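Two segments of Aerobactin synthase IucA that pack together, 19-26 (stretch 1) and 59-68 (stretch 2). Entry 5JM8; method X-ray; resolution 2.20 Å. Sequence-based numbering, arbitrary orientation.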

# COMPACT_ATOMS: atom_id res chain seq x y z
N PHE A 19 -34.96 22.54 6.22
CA PHE A 19 -35.91 23.36 6.96
C PHE A 19 -37.32 23.10 6.44
O PHE A 19 -38.25 22.87 7.21
N LEU A 20 -37.46 23.13 5.12
CA LEU A 20 -38.77 23.04 4.48
C LEU A 20 -39.35 21.62 4.54
O LEU A 20 -40.52 21.45 4.89
N ASN A 21 -38.55 20.61 4.20
CA ASN A 21 -39.02 19.23 4.23
C ASN A 21 -39.37 18.80 5.65
O ASN A 21 -40.34 18.06 5.87
N SER A 22 -38.58 19.25 6.61
CA SER A 22 -38.86 18.99 8.02
C SER A 22 -40.22 19.57 8.38
O SER A 22 -41.03 18.92 9.05
N LEU A 23 -40.48 20.79 7.93
CA LEU A 23 -41.76 21.46 8.18
C LEU A 23 -42.93 20.75 7.49
O LEU A 23 -43.96 20.51 8.11
N VAL A 24 -42.76 20.42 6.22
CA VAL A 24 -43.82 19.81 5.43
C VAL A 24 -44.27 18.46 6.01
O VAL A 24 -45.43 18.08 5.89
N ARG A 25 -43.34 17.74 6.63
CA ARG A 25 -43.65 16.46 7.24
C ARG A 25 -44.47 16.61 8.51
O ARG A 25 -45.33 15.78 8.81
N GLU A 26 -44.22 17.68 9.26
CA GLU A 26 -44.82 17.86 10.58
C GLU A 26 -46.05 18.76 10.55
O GLU A 26 -46.60 19.10 11.60
N PRO A 59 -43.15 10.80 -1.68
CA PRO A 59 -44.15 10.33 -0.71
C PRO A 59 -43.56 10.08 0.67
O PRO A 59 -44.28 9.67 1.58
N THR A 60 -42.26 10.32 0.82
CA THR A 60 -41.60 10.26 2.11
C THR A 60 -41.03 11.63 2.47
O THR A 60 -40.15 11.75 3.32
N GLN A 61 -41.55 12.66 1.80
CA GLN A 61 -41.21 14.05 2.09
C GLN A 61 -39.74 14.41 1.83
O GLN A 61 -39.27 15.45 2.29
N HIS A 62 -39.02 13.56 1.10
CA HIS A 62 -37.70 13.92 0.61
C HIS A 62 -37.85 14.77 -0.66
O HIS A 62 -37.39 14.38 -1.73
N HIS A 63 -38.51 15.91 -0.54
CA HIS A 63 -38.80 16.76 -1.69
C HIS A 63 -37.58 17.52 -2.17
O HIS A 63 -36.64 17.77 -1.41
N ARG A 64 -37.61 17.90 -3.45
CA ARG A 64 -36.61 18.80 -4.02
C ARG A 64 -37.33 20.01 -4.61
O ARG A 64 -38.06 19.89 -5.60
N PHE A 65 -37.12 21.17 -4.00
CA PHE A 65 -37.70 22.42 -4.49
C PHE A 65 -36.71 23.16 -5.38
O PHE A 65 -35.50 23.16 -5.13
N GLU A 66 -37.24 23.80 -6.42
CA GLU A 66 -36.47 24.71 -7.26
C GLU A 66 -36.63 26.13 -6.73
O GLU A 66 -37.74 26.60 -6.51
N PHE A 67 -35.50 26.80 -6.51
CA PHE A 67 -35.50 28.13 -5.90
C PHE A 67 -35.14 29.20 -6.93
O PHE A 67 -34.59 28.88 -7.98
N PRO A 68 -35.46 30.47 -6.64
CA PRO A 68 -36.05 31.02 -5.41
C PRO A 68 -37.53 30.72 -5.22
O PRO A 68 -38.24 30.39 -6.17

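Stretch 1 is helical, with i to i+4 bonds such as Val-24 N to Leu-20 O at 2.8 Å. Leu-20, Asn-21, Val-24 and Arg-25 contact stretch 2; the CA-to-CB bonds of Leu-20 and Val-24 point toward it, those of Asn-21 and Arg-25 sideways. Together the two stretches bury 463 Å². Stretch 2 begins as loop at Pro-59, which lies out of reach of the helix.

Thr-60 contributes chiefly through its backbone. Its carbonyl accepts a hydrogen bond from Arg-25, NH2 to Thr-60 O at 3.0 Å with an N-H...O angle of 144°. The CA-to-CB bond of Thr-60, whose chi1 is p, points sideways, and the nearest approach of the side chain to the helix is Thr-60 CB to Arg-25 NH2, at 4.8 Å; Thr-60 OG1 instead accepts a bond from His-62 ND1 at 3.0 Å.

Gln-61 marks the nearest backbone approach, its CA lying 6.0 Å from the CA of Asn-21. A positive phi of 64° accompanies a CA-to-CB bond directed toward the helix. With chi1 m and chi2 between wells at 92°, the side chain places Gln-61 OE1 3.1 Å from Arg-25 NE, a hydrogen bond with an angle of 157°. Both acceptors, Gln-61 OE1 and Thr-60 O, lie at the edge of the guanidinium near its plane, where the N-H groups project. Arg-25 reaches them with chi1 and chi2 both t and chi3 m.

His-62 turns its CA-to-CB bond away from the helix, and its chi1 is m. Its ring nevertheless comes within 4.3 Å of the guanidinium, measured from His-62 CE1 to Arg-25 NH2, in an oblique arrangement.

At His-63 the chain offers its carbonyl to Asn-21: Asn-21 ND2 to His-63 O is 3.0 Å and nearly linear at 175°. Gln-61 O is also 3.1 Å from Asn-21 ND2, but the poor angle excludes a hydrogen bond. The Asn-21 rotamer, chi1 m with chi2 near 5°, brings the amide to the loop although its CA-to-CB bond points sideways. The CA-to-CB bond of His-63, chi1 m, points toward the helix, with His-63 NE2 3.9 Å from Val-24 CG1 (chi1 t). That NE2 is buried by the contact and has no polar partner in the model.

The CA-to-CB bond of strand residue Arg-64 points away, whereas that of Phe-65 points toward the helix. The chi1 of Phe-65 is m, and Phe-65 CD2 lies 3.6 Å from Leu-20 CD1. Glu-66 makes no contact. Phe-67, also m and with its CA-to-CB bond directed toward the helix, places Phe-67 CZ 3.8 Å from the same Leu-20 CD1. This methyl, carried by an m,t side chain, therefore meets both phenyl rings at their edges. Pro-68, preceded by a cis peptide bond, lies beyond the contact.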

# COMPACT_ATOMS: atom_id res chain seq x y z
CB PHE A 19 -35.55 24.84 6.84
CG PHE A 19 -36.53 25.77 7.50
CD1 PHE A 19 -37.63 26.24 6.81
CD2 PHE A 19 -36.34 26.18 8.81
CE1 PHE A 19 -38.53 27.10 7.41
CE2 PHE A 19 -37.24 27.04 9.42
CZ PHE A 19 -38.34 27.50 8.72
CB LEU A 20 -38.69 23.51 3.03
CG LEU A 20 -38.30 24.98 2.84
CD1 LEU A 20 -38.06 25.30 1.38
CD2 LEU A 20 -39.36 25.91 3.42
CB ASN A 21 -37.97 18.28 3.66
CG ASN A 21 -37.85 18.38 2.15
OD1 ASN A 21 -38.48 19.23 1.52
ND2 ASN A 21 -37.03 17.52 1.56
CB SER A 22 -37.76 19.58 8.91
OG SER A 22 -37.96 19.23 10.26
CB LEU A 23 -41.68 22.92 7.71
CG LEU A 23 -42.96 23.76 7.84
CD1 LEU A 23 -43.35 23.94 9.30
CD2 LEU A 23 -42.78 25.10 7.16
CB VAL A 24 -43.37 19.61 3.96
CG1 VAL A 24 -44.33 18.69 3.20
CG2 VAL A 24 -43.26 20.95 3.26
CB ARG A 25 -42.36 15.69 7.54
CG ARG A 25 -42.57 14.44 8.39
CD ARG A 25 -41.27 13.69 8.60
NE ARG A 25 -40.86 12.96 7.41
CZ ARG A 25 -39.75 12.23 7.32
NH1 ARG A 25 -38.94 12.13 8.36
NH2 ARG A 25 -39.46 11.60 6.19
CB GLU A 26 -43.78 18.43 11.55
CG GLU A 26 -42.53 17.58 11.67
CD GLU A 26 -41.54 18.10 12.68
OE1 GLU A 26 -41.95 18.88 13.57
OE2 GLU A 26 -40.35 17.74 12.59
CB PRO A 59 -44.65 9.02 -1.32
CG PRO A 59 -43.55 8.57 -2.20
CD PRO A 59 -42.90 9.80 -2.73
CB THR A 60 -40.47 9.21 2.12
OG1 THR A 60 -39.62 9.41 0.99
CG2 THR A 60 -41.06 7.81 2.07
CB GLN A 61 -41.58 14.40 3.53
CG GLN A 61 -43.07 14.34 3.84
CD GLN A 61 -43.53 12.99 4.36
OE1 GLN A 61 -42.85 12.35 5.17
NE2 GLN A 61 -44.70 12.55 3.91
CB HIS A 62 -36.85 12.68 0.31
CG HIS A 62 -36.45 11.91 1.53
ND1 HIS A 62 -37.23 10.91 2.07
CD2 HIS A 62 -35.33 11.97 2.30
CE1 HIS A 62 -36.62 10.40 3.13
NE2 HIS A 62 -35.47 11.03 3.29
CB HIS A 63 -39.90 17.78 -1.35
CG HIS A 63 -41.16 17.15 -0.84
ND1 HIS A 63 -41.95 16.32 -1.60
CD2 HIS A 63 -41.78 17.26 0.36
CE1 HIS A 63 -42.99 15.93 -0.89
NE2 HIS A 63 -42.91 16.48 0.30
CB ARG A 64 -35.78 18.08 -5.09
CG ARG A 64 -34.65 18.94 -5.66
CD ARG A 64 -33.75 18.17 -6.63
NE ARG A 64 -34.44 17.78 -7.86
CZ ARG A 64 -34.93 16.56 -8.10
NH1 ARG A 64 -35.54 16.33 -9.26
NH2 ARG A 64 -34.80 15.58 -7.22
CB PHE A 65 -38.11 23.32 -3.32
CG PHE A 65 -39.24 22.78 -2.48
CD1 PHE A 65 -40.08 21.78 -2.96
CD2 PHE A 65 -39.46 23.27 -1.21
CE1 PHE A 65 -41.11 21.29 -2.17
CE2 PHE A 65 -40.48 22.79 -0.42
CZ PHE A 65 -41.31 21.80 -0.91
CB GLU A 66 -36.92 24.61 -8.72
CG GLU A 66 -36.19 25.55 -9.66
CD GLU A 66 -36.58 25.35 -11.11
OE1 GLU A 66 -37.29 24.36 -11.41
OE2 GLU A 66 -36.18 26.18 -11.96
CB PHE A 67 -34.51 28.14 -4.73
CG PHE A 67 -34.91 27.23 -3.60
CD1 PHE A 67 -35.87 27.61 -2.68
CD2 PHE A 67 -34.33 25.98 -3.47
CE1 PHE A 67 -36.24 26.77 -1.64
CE2 PHE A 67 -34.69 25.13 -2.44
CZ PHE A 67 -35.65 25.53 -1.53
CB PRO A 68 -35.84 32.53 -5.58
CG PRO A 68 -35.82 32.74 -7.04
CD PRO A 68 -35.15 31.53 -7.61